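Local structure of digeranylgeranylglycerophospholipid reductase (Sulfolobus acidocaldarius, 4OPC) at residues A[199-207]-A[217-225]; A[127-136]-A[147-155]. The protein reduces the double bonds of the geranylgeranyl chains of archaeal membrane lipid precursors to saturated phytanyl chains, using one bound FAD per subunit. All blocks are in the same frame, centred on the assembly; numbering follows the deposited sequence.

Contact 1: residues A[199-207]-A[217-225]. With PGT ((1S)-2-{[{[(2R)-2,3-dihydroxypropyl]oxy}(hydroxy)phosphoryl]oxy}-1-[(palmitoyloxy)methyl]ethyl stearate), chain C.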
loop_
_atom_site.group_PDB
_atom_site.type_symbol
_atom_site.label_atom_id
_atom_site.label_comp_id
_atom_site.label_asym_id
_atom_site.label_seq_id
_atom_site.Cartn_x
_atom_site.Cartn_y
_atom_site.Cartn_z
ATOM N N ASP A 199 0.979 -27.323 -1.534
ATOM C CA ASP A 199 0.493 -26.424 -0.490
ATOM C C ASP A 199 -0.055 -25.148 -1.111
ATOM O O ASP A 199 0.382 -24.040 -0.792
ATOM C CB ASP A 199 1.614 -26.099 0.494
ATOM C CG ASP A 199 2.079 -27.319 1.257
ATOM O OD1 ASP A 199 1.219 -28.139 1.641
ATOM O OD2 ASP A 199 3.302 -27.462 1.463
ATOM N N HIS A 200 -1.018 -25.315 -2.010
ATOM C CA HIS A 200 -1.516 -24.193 -2.793
ATOM C C HIS A 200 -2.280 -23.155 -1.964
ATOM O O HIS A 200 -2.589 -22.083 -2.470
ATOM C CB HIS A 200 -2.359 -24.671 -3.984
ATOM C CG HIS A 200 -3.767 -25.032 -3.625
ATOM N ND1 HIS A 200 -4.092 -26.190 -2.951
ATOM C CD2 HIS A 200 -4.936 -24.388 -3.850
ATOM C CE1 HIS A 200 -5.399 -26.239 -2.771
ATOM N NE2 HIS A 200 -5.936 -25.160 -3.311
ATOM N N ASP A 201 -2.556 -23.463 -0.699
ATOM C CA ASP A 201 -3.142 -22.479 0.210
ATOM C C ASP A 201 -2.099 -21.578 0.882
ATOM O O ASP A 201 -2.447 -20.712 1.683
ATOM C CB ASP A 201 -4.049 -23.148 1.255
ATOM C CG ASP A 201 -3.343 -24.240 2.055
ATOM O OD1 ASP A 201 -2.389 -24.866 1.544
ATOM O OD2 ASP A 201 -3.776 -24.490 3.202
ATOM N N TYR A 202 -0.831 -21.758 0.530
ATOM C CA TYR A 202 0.224 -20.904 1.060
ATOM C C TYR A 202 0.875 -20.054 -0.023
ATOM O O TYR A 202 1.290 -20.574 -1.066
ATOM C CB TYR A 202 1.286 -21.743 1.786
ATOM C CG TYR A 202 0.847 -22.157 3.169
ATOM C CD1 TYR A 202 -0.048 -23.205 3.348
ATOM C CD2 TYR A 202 1.299 -21.477 4.294
ATOM C CE1 TYR A 202 -0.469 -23.574 4.616
ATOM C CE2 TYR A 202 0.883 -21.841 5.566
ATOM C CZ TYR A 202 0.000 -22.886 5.717
ATOM O OH TYR A 202 -0.411 -23.243 6.978
ATOM N N LEU A 203 0.969 -18.751 0.227
ATOM C CA LEU A 203 1.777 -17.876 -0.612
ATOM C C LEU A 203 3.250 -18.186 -0.392
ATOM O O LEU A 203 3.640 -18.655 0.682
ATOM C CB LEU A 203 1.546 -16.421 -0.236
ATOM C CG LEU A 203 0.094 -15.947 -0.235
ATOM C CD1 LEU A 203 0.061 -14.485 0.159
ATOM C CD2 LEU A 203 -0.571 -16.175 -1.594
ATOM N N ARG A 204 4.067 -17.928 -1.409
ATOM C CA ARG A 204 5.512 -18.061 -1.267
ATOM C C ARG A 204 6.178 -16.728 -1.525
ATOM O O ARG A 204 5.903 -16.067 -2.520
ATOM C CB ARG A 204 6.076 -19.109 -2.227
ATOM C CG ARG A 204 5.406 -20.467 -2.126
ATOM C CD ARG A 204 5.910 -21.406 -3.210
ATOM N NE ARG A 204 5.012 -22.542 -3.373
ATOM C CZ ARG A 204 5.142 -23.472 -4.313
ATOM N NH1 ARG A 204 6.138 -23.404 -5.190
ATOM N NH2 ARG A 204 4.273 -24.475 -4.375
ATOM N N ILE A 205 7.067 -16.343 -0.616
ATOM C CA ILE A 205 7.861 -15.130 -0.754
ATOM C C ILE A 205 9.324 -15.538 -0.670
ATOM O O ILE A 205 9.723 -16.246 0.265
ATOM C CB ILE A 205 7.528 -14.114 0.350
ATOM C CG1 ILE A 205 6.113 -13.574 0.118
ATOM C CG2 ILE A 205 8.539 -12.967 0.356
ATOM C CD1 ILE A 205 5.649 -12.584 1.178
ATOM N N PHE A 206 10.122 -15.118 -1.647
ATOM C CA PHE A 206 11.523 -15.500 -1.735
ATOM C C PHE A 206 12.385 -14.266 -1.579
ATOM O O PHE A 206 12.382 -13.377 -2.437
ATOM C CB PHE A 206 11.815 -16.143 -3.092
ATOM C CG PHE A 206 10.952 -17.332 -3.418
ATOM C CD1 PHE A 206 11.343 -18.612 -3.069
ATOM C CD2 PHE A 206 9.763 -17.166 -4.110
ATOM C CE1 PHE A 206 10.552 -19.709 -3.400
ATOM C CE2 PHE A 206 8.977 -18.258 -4.433
ATOM C CZ PHE A 206 9.368 -19.519 -4.075
ATOM N N ILE A 207 13.126 -14.208 -0.482
ATOM C CA ILE A 207 14.046 -13.110 -0.264
ATOM C C ILE A 207 15.341 -13.400 -1.010
ATOM O O ILE A 207 15.883 -14.499 -0.913
ATOM C CB ILE A 207 14.354 -12.952 1.225
ATOM C CG1 ILE A 207 13.053 -12.828 2.009
ATOM C CG2 ILE A 207 15.242 -11.739 1.448
ATOM C CD1 ILE A 207 12.180 -11.672 1.563
ATOM N N TRP A 217 10.942 -11.852 -4.600
ATOM C CA TRP A 217 10.170 -12.612 -5.569
ATOM C C TRP A 217 8.991 -13.249 -4.861
ATOM O O TRP A 217 9.056 -13.538 -3.657
ATOM C CB TRP A 217 11.020 -13.722 -6.187
ATOM C CG TRP A 217 11.785 -13.330 -7.414
ATOM C CD1 TRP A 217 13.020 -12.736 -7.464
ATOM C CD2 TRP A 217 11.384 -13.543 -8.770
ATOM N NE1 TRP A 217 13.399 -12.556 -8.774
ATOM C CE2 TRP A 217 12.411 -13.042 -9.594
ATOM C CE3 TRP A 217 10.254 -14.107 -9.368
ATOM C CZ2 TRP A 217 12.340 -13.092 -10.986
ATOM C CZ3 TRP A 217 10.191 -14.163 -10.746
ATOM C CH2 TRP A 217 11.230 -13.668 -11.539
ATOM N N TRP A 218 7.913 -13.489 -5.602
ATOM C CA TRP A 218 6.782 -14.177 -5.008
ATOM C C TRP A 218 6.125 -15.155 -5.951
ATOM O O TRP A 218 6.258 -15.051 -7.172
ATOM C CB TRP A 218 5.747 -13.183 -4.481
ATOM C CG TRP A 218 4.935 -12.460 -5.522
ATOM C CD1 TRP A 218 3.817 -12.924 -6.157
ATOM C CD2 TRP A 218 5.140 -11.119 -5.994
ATOM N NE1 TRP A 218 3.333 -11.966 -7.020
ATOM C CE2 TRP A 218 4.122 -10.848 -6.932
ATOM C CE3 TRP A 218 6.096 -10.130 -5.724
ATOM C CZ2 TRP A 218 4.024 -9.621 -7.589
ATOM C CZ3 TRP A 218 6.007 -8.926 -6.379
ATOM C CH2 TRP A 218 4.972 -8.675 -7.300
ATOM N N TYR A 219 5.384 -16.090 -5.362
ATOM C CA TYR A 219 4.666 -17.132 -6.077
ATOM C C TYR A 219 3.372 -17.294 -5.277
ATOM O O TYR A 219 3.363 -17.930 -4.218
ATOM C CB TYR A 219 5.537 -18.401 -6.089
ATOM C CG TYR A 219 4.986 -19.633 -6.781
ATOM C CD1 TYR A 219 4.065 -20.455 -6.145
ATOM C CD2 TYR A 219 5.449 -20.013 -8.038
ATOM C CE1 TYR A 219 3.595 -21.607 -6.750
ATOM C CE2 TYR A 219 4.983 -21.172 -8.656
ATOM C CZ TYR A 219 4.056 -21.960 -8.001
ATOM O OH TYR A 219 3.572 -23.115 -8.577
ATOM N N PHE A 220 2.301 -16.666 -5.764
ATOM C CA PHE A 220 1.030 -16.597 -5.044
ATOM C C PHE A 220 0.016 -17.477 -5.790
ATOM O O PHE A 220 -0.501 -17.067 -6.839
ATOM C CB PHE A 220 0.502 -15.149 -5.023
ATOM C CG PHE A 220 1.249 -14.205 -4.106
ATOM C CD1 PHE A 220 2.294 -14.621 -3.294
ATOM C CD2 PHE A 220 0.865 -12.876 -4.054
ATOM C CE1 PHE A 220 2.943 -13.719 -2.455
ATOM C CE2 PHE A 220 1.501 -11.980 -3.229
ATOM C CZ PHE A 220 2.540 -12.395 -2.420
ATOM N N PRO A 221 -0.283 -18.680 -5.263
ATOM C CA PRO A 221 -1.207 -19.544 -6.014
ATOM C C PRO A 221 -2.617 -18.970 -6.077
ATOM O O PRO A 221 -3.147 -18.462 -5.078
ATOM C CB PRO A 221 -1.202 -20.854 -5.213
ATOM C CG PRO A 221 0.116 -20.829 -4.436
ATOM C CD PRO A 221 0.292 -19.370 -4.093
ATOM N N LYS A 222 -3.207 -19.054 -7.264
ATOM C CA LYS A 222 -4.589 -18.643 -7.493
ATOM C C LYS A 222 -5.495 -19.855 -7.721
ATOM O O LYS A 222 -6.657 -19.711 -8.115
ATOM C CB LYS A 222 -4.660 -17.703 -8.695
ATOM C CG LYS A 222 -4.211 -16.275 -8.395
ATOM C CD LYS A 222 -4.321 -15.399 -9.637
ATOM C CE LYS A 222 -4.124 -13.924 -9.319
ATOM N NZ LYS A 222 -5.316 -13.326 -8.645
ATOM N N GLY A 223 -4.955 -21.041 -7.461
ATOM C CA GLY A 223 -5.664 -22.292 -7.654
ATOM C C GLY A 223 -4.647 -23.410 -7.570
ATOM O O GLY A 223 -3.492 -23.177 -7.200
ATOM N N LYS A 224 -5.067 -24.619 -7.924
ATOM C CA LYS A 224 -4.186 -25.775 -7.876
ATOM C C LYS A 224 -3.198 -25.767 -9.038
ATOM O O LYS A 224 -2.161 -26.432 -8.982
ATOM C CB LYS A 224 -5.011 -27.063 -7.911
ATOM C CG LYS A 224 -5.877 -27.294 -6.681
ATOM C CD LYS A 224 -5.098 -28.028 -5.605
ATOM C CE LYS A 224 -4.602 -29.372 -6.110
ATOM N NZ LYS A 224 -3.619 -29.993 -5.175
ATOM N N ASN A 225 -3.525 -25.022 -10.090
ATOM C CA ASN A 225 -2.739 -25.025 -11.321
ATOM C C ASN A 225 -2.618 -23.641 -11.951
ATOM O O ASN A 225 -2.479 -23.511 -13.163
ATOM C CB ASN A 225 -3.329 -26.009 -12.342
ATOM C CG ASN A 225 -3.099 -27.462 -11.959
ATOM O OD1 ASN A 225 -2.064 -28.048 -12.285
ATOM N ND2 ASN A 225 -4.064 -28.049 -11.264
HETATM C C48 PGT C . 11.600 -5.022 1.318
HETATM C C47 PGT C . 10.742 -3.783 1.164
HETATM C C46 PGT C . 10.057 -3.812 -0.187
HETATM C C45 PGT C . 9.265 -5.098 -0.322
HETATM C C44 PGT C . 8.113 -4.916 -1.287
HETATM C C43 PGT C . 8.422 -5.609 -2.601
HETATM C C42 PGT C . 7.333 -5.266 -3.593
HETATM C C41 PGT C . 6.056 -5.909 -3.114
HETATM C C40 PGT C . 5.142 -6.192 -4.281
HETATM C C39 PGT C . 4.301 -7.391 -3.907
HETATM C C38 PGT C . 3.556 -7.105 -2.628
HETATM C C37 PGT C . 2.862 -8.368 -2.178
HETATM C C36 PGT C . 2.035 -8.039 -0.959
HETATM C C35 PGT C . 1.585 -9.302 -0.263
HETATM C C34 PGT C . 0.711 -8.923 0.918
HETATM C C33 PGT C . 0.493 -10.096 1.848
HETATM C C32 PGT C . -0.913 -10.083 2.419
HETATM C C31 PGT C . -1.059 -9.119 3.586
HETATM O O31 PGT C . -1.944 -8.286 3.532
HETATM O O2 PGT C . -0.198 -9.159 4.712
HETATM C C2 PGT C . -0.695 -9.787 5.879
HETATM C C1 PGT C . -1.597 -8.893 6.704
HETATM O O3P PGT C . -2.076 -7.715 6.085
HETATM P P PGT C . -1.648 -6.318 6.703
HETATM O O1P PGT C . -0.186 -6.482 7.056
HETATM O O2P PGT C . -1.832 -5.180 5.710
HETATM O O4P PGT C . -2.459 -5.950 8.023
HETATM C C4 PGT C . -3.221 -6.897 8.744
HETATM C C5 PGT C . -3.770 -6.298 10.018
HETATM O O5 PGT C . -5.176 -6.390 10.012
HETATM C C6 PGT C . -3.348 -4.852 10.121
HETATM O O6 PGT C . -4.439 -3.988 9.901
HETATM C C3 PGT C . 0.424 -10.158 6.836
HETATM O O3 PGT C . 1.296 -11.139 6.327
HETATM C C11 PGT C . 2.622 -10.961 6.768
HETATM O O11 PGT C . 2.842 -10.706 7.935
HETATM C C12 PGT C . 3.770 -11.078 5.786
HETATM C C13 PGT C . 5.074 -11.321 6.516
HETATM C C14 PGT C . 6.197 -11.407 5.504
HETATM C C15 PGT C . 6.914 -10.078 5.402
HETATM C C16 PGT C . 8.121 -10.202 4.497
HETATM C C17 PGT C . 9.328 -9.635 5.212
HETATM C C18 PGT C . 10.602 -10.016 4.490
HETATM C C19 PGT C . 11.798 -9.710 5.369
HETATM C C20 PGT C . 11.873 -10.677 6.534
HETATM C C21 PGT C . 13.202 -11.405 6.508
HETATM C C22 PGT C . 13.658 -11.728 7.915
HETATM C C23 PGT C . 15.166 -11.868 7.916
HETATM C C24 PGT C . 15.686 -11.915 9.336
HETATM C C25 PGT C . 16.760 -10.864 9.521
HETATM C C26 PGT C . 16.416 -9.986 10.705
#
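An antiparallel beta hairpin, strands 202-206 and 216-221 of the large mixed sheet, lies within the geranylgeranyl reductase catalytic domain and lines the lipid and flavin pockets. The axes of 202-206 and 217-221 run at 171° to one another, and two hydrogen-bonded pairs hold the hairpin: Arg204 and Tyr219 exchange both backbone bonds, and so do Phe206 and Trp217, with Phe206 N to Trp217 O at 2.8 Å nearly straight (177°). Arg204, Phe206, Trp217 and Tyr219 share one face of the sheet. There the Arg204 chain, extended from CG to NE, runs alongside the Tyr219 ring and lays its guanidinium over one ring face, the planes 15° apart and CZ of Arg204 3.4 Å from CE1 of Tyr219. The guanidinium is also held through NH2 by the Glu198 carbonyl, while Tyr219 OH bonds to Asp256. Replacing Arg204 by an alanine is likely to leave the Tyr219 ring face without its flat cover and the Glu198 carbonyl without the NH2 donor. Phe206 meets Tyr219 differently, since CB of Tyr219 lies in the plane of the Phe206 ring, at its edge. Near the strand ends, Lys224 folds its CD over a face of the His200 imidazole, 3.5 Å from the centroid, a CH-pi contact. On the pocket side the Phe220 ring is sandwiched between Trp218 CD1 and, on the opposite face, Leu203 CD1. Both Trp218 and Phe220 also touch the flavin. Lipid atom C39 of PGT packs over the Trp218 indole, 3.4 Å from its CZ3.

Contact 2: residues A[127-136]-A[147-155]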
loop_
_atom_site.group_PDB
_atom_site.type_symbol
_atom_site.label_atom_id
_atom_site.label_comp_id
_atom_site.label_asym_id
_atom_site.label_seq_id
_atom_site.Cartn_x
_atom_site.Cartn_y
_atom_site.Cartn_z
ATOM N N ILE A 127 -9.941 22.595 -9.027
ATOM C CA ILE A 127 -10.460 23.931 -8.790
ATOM C C ILE A 127 -9.900 24.310 -7.429
ATOM O O ILE A 127 -10.150 23.621 -6.439
ATOM C CB ILE A 127 -11.996 23.967 -8.745
ATOM C CG1 ILE A 127 -12.578 23.425 -10.053
ATOM C CG2 ILE A 127 -12.493 25.394 -8.476
ATOM C CD1 ILE A 127 -14.057 23.187 -9.982
ATOM N N PHE A 128 -9.100 25.370 -7.386
ATOM C CA PHE A 128 -8.441 25.767 -6.149
ATOM C C PHE A 128 -8.617 27.260 -5.974
ATOM O O PHE A 128 -8.172 28.048 -6.809
ATOM C CB PHE A 128 -6.957 25.418 -6.190
ATOM C CG PHE A 128 -6.244 25.664 -4.892
ATOM C CD1 PHE A 128 -6.393 24.785 -3.830
ATOM C CD2 PHE A 128 -5.433 26.771 -4.731
ATOM C CE1 PHE A 128 -5.748 25.012 -2.623
ATOM C CE2 PHE A 128 -4.780 26.999 -3.524
ATOM C CZ PHE A 128 -4.942 26.116 -2.476
ATOM N N GLU A 129 -9.299 27.658 -4.907
ATOM C CA GLU A 129 -9.621 29.061 -4.724
ATOM C C GLU A 129 -9.639 29.397 -3.240
ATOM O O GLU A 129 -10.101 28.605 -2.417
ATOM C CB GLU A 129 -10.945 29.389 -5.431
ATOM C CG GLU A 129 -12.097 29.825 -4.558
ATOM C CD GLU A 129 -13.425 29.768 -5.300
ATOM O OE1 GLU A 129 -13.458 29.217 -6.424
ATOM O OE2 GLU A 129 -14.435 30.269 -4.759
ATOM N N ASP A 130 -9.091 30.560 -2.907
ATOM C CA ASP A 130 -9.024 31.021 -1.519
ATOM C C ASP A 130 -8.464 29.952 -0.576
ATOM O O ASP A 130 -8.939 29.783 0.547
ATOM C CB ASP A 130 -10.398 31.499 -1.046
ATOM C CG ASP A 130 -10.907 32.678 -1.846
ATOM O OD1 ASP A 130 -10.073 33.472 -2.328
ATOM O OD2 ASP A 130 -12.138 32.814 -1.994
ATOM N N GLY A 131 -7.452 29.223 -1.043
ATOM C CA GLY A 131 -6.760 28.256 -0.213
ATOM C C GLY A 131 -7.426 26.898 -0.095
ATOM O O GLY A 131 -6.930 26.031 0.614
ATOM N N TYR A 132 -8.548 26.708 -0.787
ATOM C CA TYR A 132 -9.301 25.463 -0.694
ATOM C C TYR A 132 -9.388 24.743 -2.015
ATOM O O TYR A 132 -9.578 25.360 -3.068
ATOM C CB TYR A 132 -10.742 25.744 -0.265
ATOM C CG TYR A 132 -10.957 25.852 1.215
ATOM C CD1 TYR A 132 -10.462 26.930 1.930
ATOM C CD2 TYR A 132 -11.678 24.877 1.901
ATOM C CE1 TYR A 132 -10.667 27.034 3.297
ATOM C CE2 TYR A 132 -11.888 24.971 3.258
ATOM C CZ TYR A 132 -11.385 26.053 3.954
ATOM O OH TYR A 132 -11.594 26.173 5.313
ATOM N N VAL A 133 -9.294 23.425 -1.963
ATOM C CA VAL A 133 -9.745 22.620 -3.088
ATOM C C VAL A 133 -11.265 22.690 -3.099
ATOM O O VAL A 133 -11.915 22.476 -2.064
ATOM C CB VAL A 133 -9.302 21.165 -2.943
ATOM C CG1 VAL A 133 -9.946 20.305 -4.038
ATOM C CG2 VAL A 133 -7.776 21.071 -2.994
ATOM N N LYS A 134 -11.834 23.012 -4.259
ATOM C CA LYS A 134 -13.279 23.210 -4.365
ATOM C C LYS A 134 -13.936 22.307 -5.401
ATOM O O LYS A 134 -15.128 22.435 -5.667
ATOM C CB LYS A 134 -13.598 24.684 -4.644
ATOM C CG LYS A 134 -13.190 25.599 -3.487
ATOM C CD LYS A 134 -14.028 26.854 -3.453
ATOM C CE LYS A 134 -13.725 27.694 -2.221
ATOM N NZ LYS A 134 -14.513 28.962 -2.234
ATOM N N GLY A 135 -13.160 21.398 -5.974
ATOM C CA GLY A 135 -13.664 20.481 -6.984
ATOM C C GLY A 135 -12.640 20.242 -8.072
ATOM O O GLY A 135 -11.431 20.324 -7.825
ATOM N N ALA A 136 -13.111 19.935 -9.280
ATOM C CA ALA A 136 -12.212 19.558 -10.363
ATOM C C ALA A 136 -12.826 19.850 -11.715
ATOM O O ALA A 136 -14.047 19.850 -11.870
ATOM C CB ALA A 136 -11.889 18.095 -10.279
ATOM N N LEU A 147 -16.351 19.071 -18.024
ATOM C CA LEU A 147 -17.310 19.468 -16.998
ATOM C C LEU A 147 -16.582 20.008 -15.780
ATOM O O LEU A 147 -15.525 19.508 -15.416
ATOM C CB LEU A 147 -18.127 18.249 -16.558
ATOM C CG LEU A 147 -18.880 17.497 -17.655
ATOM C CD1 LEU A 147 -18.604 16.008 -17.563
ATOM C CD2 LEU A 147 -20.366 17.775 -17.560
ATOM N N THR A 148 -17.165 21.008 -15.135
ATOM C CA THR A 148 -16.671 21.472 -13.855
ATOM C C THR A 148 -17.566 20.933 -12.750
ATOM O O THR A 148 -18.783 21.164 -12.747
ATOM C CB THR A 148 -16.656 22.998 -13.815
ATOM O OG1 THR A 148 -15.545 23.475 -14.585
ATOM C CG2 THR A 148 -16.527 23.495 -12.394
ATOM N N VAL A 149 -16.966 20.200 -11.822
ATOM C CA VAL A 149 -17.699 19.656 -10.694
ATOM C C VAL A 149 -17.208 20.309 -9.412
ATOM O O VAL A 149 -16.023 20.243 -9.084
ATOM C CB VAL A 149 -17.550 18.124 -10.616
ATOM C CG1 VAL A 149 -18.016 17.603 -9.262
ATOM C CG2 VAL A 149 -18.310 17.468 -11.765
ATOM N N TYR A 150 -18.119 20.946 -8.695
ATOM C CA TYR A 150 -17.803 21.528 -7.399
ATOM C C TYR A 150 -18.121 20.521 -6.315
ATOM O O TYR A 150 -19.092 19.769 -6.414
ATOM C CB TYR A 150 -18.596 22.815 -7.179
ATOM C CG TYR A 150 -18.243 23.897 -8.167
ATOM C CD1 TYR A 150 -17.027 24.562 -8.090
ATOM C CD2 TYR A 150 -19.113 24.240 -9.190
ATOM C CE1 TYR A 150 -16.699 25.555 -8.994
ATOM C CE2 TYR A 150 -18.790 25.234 -10.097
ATOM C CZ TYR A 150 -17.577 25.881 -9.993
ATOM O OH TYR A 150 -17.240 26.870 -10.888
ATOM N N SER A 151 -17.283 20.486 -5.289
ATOM C CA SER A 151 -17.473 19.580 -4.170
ATOM C C SER A 151 -17.005 20.236 -2.887
ATOM O O SER A 151 -16.146 21.122 -2.917
ATOM C CB SER A 151 -16.692 18.274 -4.407
ATOM O OG SER A 151 -15.305 18.514 -4.646
ATOM N N LYS A 152 -17.556 19.813 -1.754
ATOM C CA LYS A 152 -17.013 20.243 -0.465
ATOM C C LYS A 152 -15.683 19.557 -0.154
ATOM O O LYS A 152 -14.805 20.149 0.474
ATOM C CB LYS A 152 -18.007 19.993 0.679
ATOM C CG LYS A 152 -19.326 20.709 0.546
ATOM C CD LYS A 152 -19.155 22.174 0.135
ATOM C CE LYS A 152 -18.566 23.029 1.234
ATOM N NZ LYS A 152 -18.461 24.457 0.808
ATOM N N VAL A 153 -15.556 18.290 -0.546
ATOM C CA VAL A 153 -14.326 17.532 -0.337
ATOM C C VAL A 153 -14.026 16.704 -1.578
ATOM O O VAL A 153 -14.921 16.061 -2.145
ATOM C CB VAL A 153 -14.424 16.566 0.879
ATOM C CG1 VAL A 153 -13.062 15.940 1.184
ATOM C CG2 VAL A 153 -14.947 17.274 2.110
ATOM N N VAL A 154 -12.775 16.741 -2.007
ATOM C CA VAL A 154 -12.255 15.838 -3.021
ATOM C C VAL A 154 -11.513 14.720 -2.290
ATOM O O VAL A 154 -10.710 14.986 -1.385
ATOM C CB VAL A 154 -11.281 16.552 -3.973
ATOM C CG1 VAL A 154 -10.504 15.540 -4.817
ATOM C CG2 VAL A 154 -12.022 17.510 -4.897
ATOM N N VAL A 155 -11.801 13.477 -2.656
ATOM C CA VAL A 155 -11.030 12.342 -2.173
ATOM C C VAL A 155 -10.078 11.972 -3.298
ATOM O O VAL A 155 -10.510 11.560 -4.379
ATOM C CB VAL A 155 -11.943 11.152 -1.814
ATOM C CG1 VAL A 155 -11.107 9.941 -1.455
ATOM C CG2 VAL A 155 -12.868 11.525 -0.663
HETATM O O HOH W 1 -14.054 22.760 -0.183
#
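Gly135 and Tyr150 form a non-hydrogen-bonded antiparallel pair in the hairpin of strands 132-140 and 145-150, with backbone bonds beside it. Ala136 N gives to Val149 O and Val149 N to Ala136 O, each at 2.9 Å with the donor nearly on the C=O line. Ser151 N reaches Lys134 O at 2.9 Å too, but from above the carbonyl plane (44° out), as 147-155 leaves the hairpin. A water then bridges the separating chains, donating to Val133 O and Lys152 O. At Gly135 a CB would clash with Val149 O and Tyr150 CA, and the backbone angles would also jam it against the Lys134 carbonyl O, which by itself calls for glycine. The Lys134 ammonium is paired within its own segment, NZ lying 2.8 Å from Glu129 OE2 in a salt bridge in which NZ approaches OE2 from above the carboxylate plane. Among apolar groups, Ile127 CD1 presses on Thr148 CG2 at 3.5 Å, a tight fit, and also touches CE1 of Tyr150. CG1 of Val133, anti to its backbone N (chi1 172°), meets Val154 CG2 at 3.6 Å. Strand 145-150 lies between 132-140 and 3-6, whereas strand 153-156 enters the parallel part of the six-stranded sheet, where Val154 touches Ile12 of strand 9-12.

Overall arrangement
Along the chain, contact 2 closes before contact 1 opens. Their centres are about 44 Å apart, on opposite sides of the chain's centre, and their nearest atoms about 25 Å apart, so neither touches the other. They share no sheet: contact 1 belongs to the eight-stranded mixed sheet, while contact 2 lies in the four-stranded one and passes, through strand 153-156, into the six-stranded sheet that includes strand 9-12 of the Rossmann-type nucleotide fold. Each joins the strands of a beta hairpin, yet they relate differently to the cofactor. Trp218 and Phe220 touch both flavin and lipid, and Ile207 touches the lipid, whereas the side chain of Ala136 lies about 8 Å from the bound dihydroflavine-adenine dinucleotide and packs beside Ala123, an FAD-binding residue.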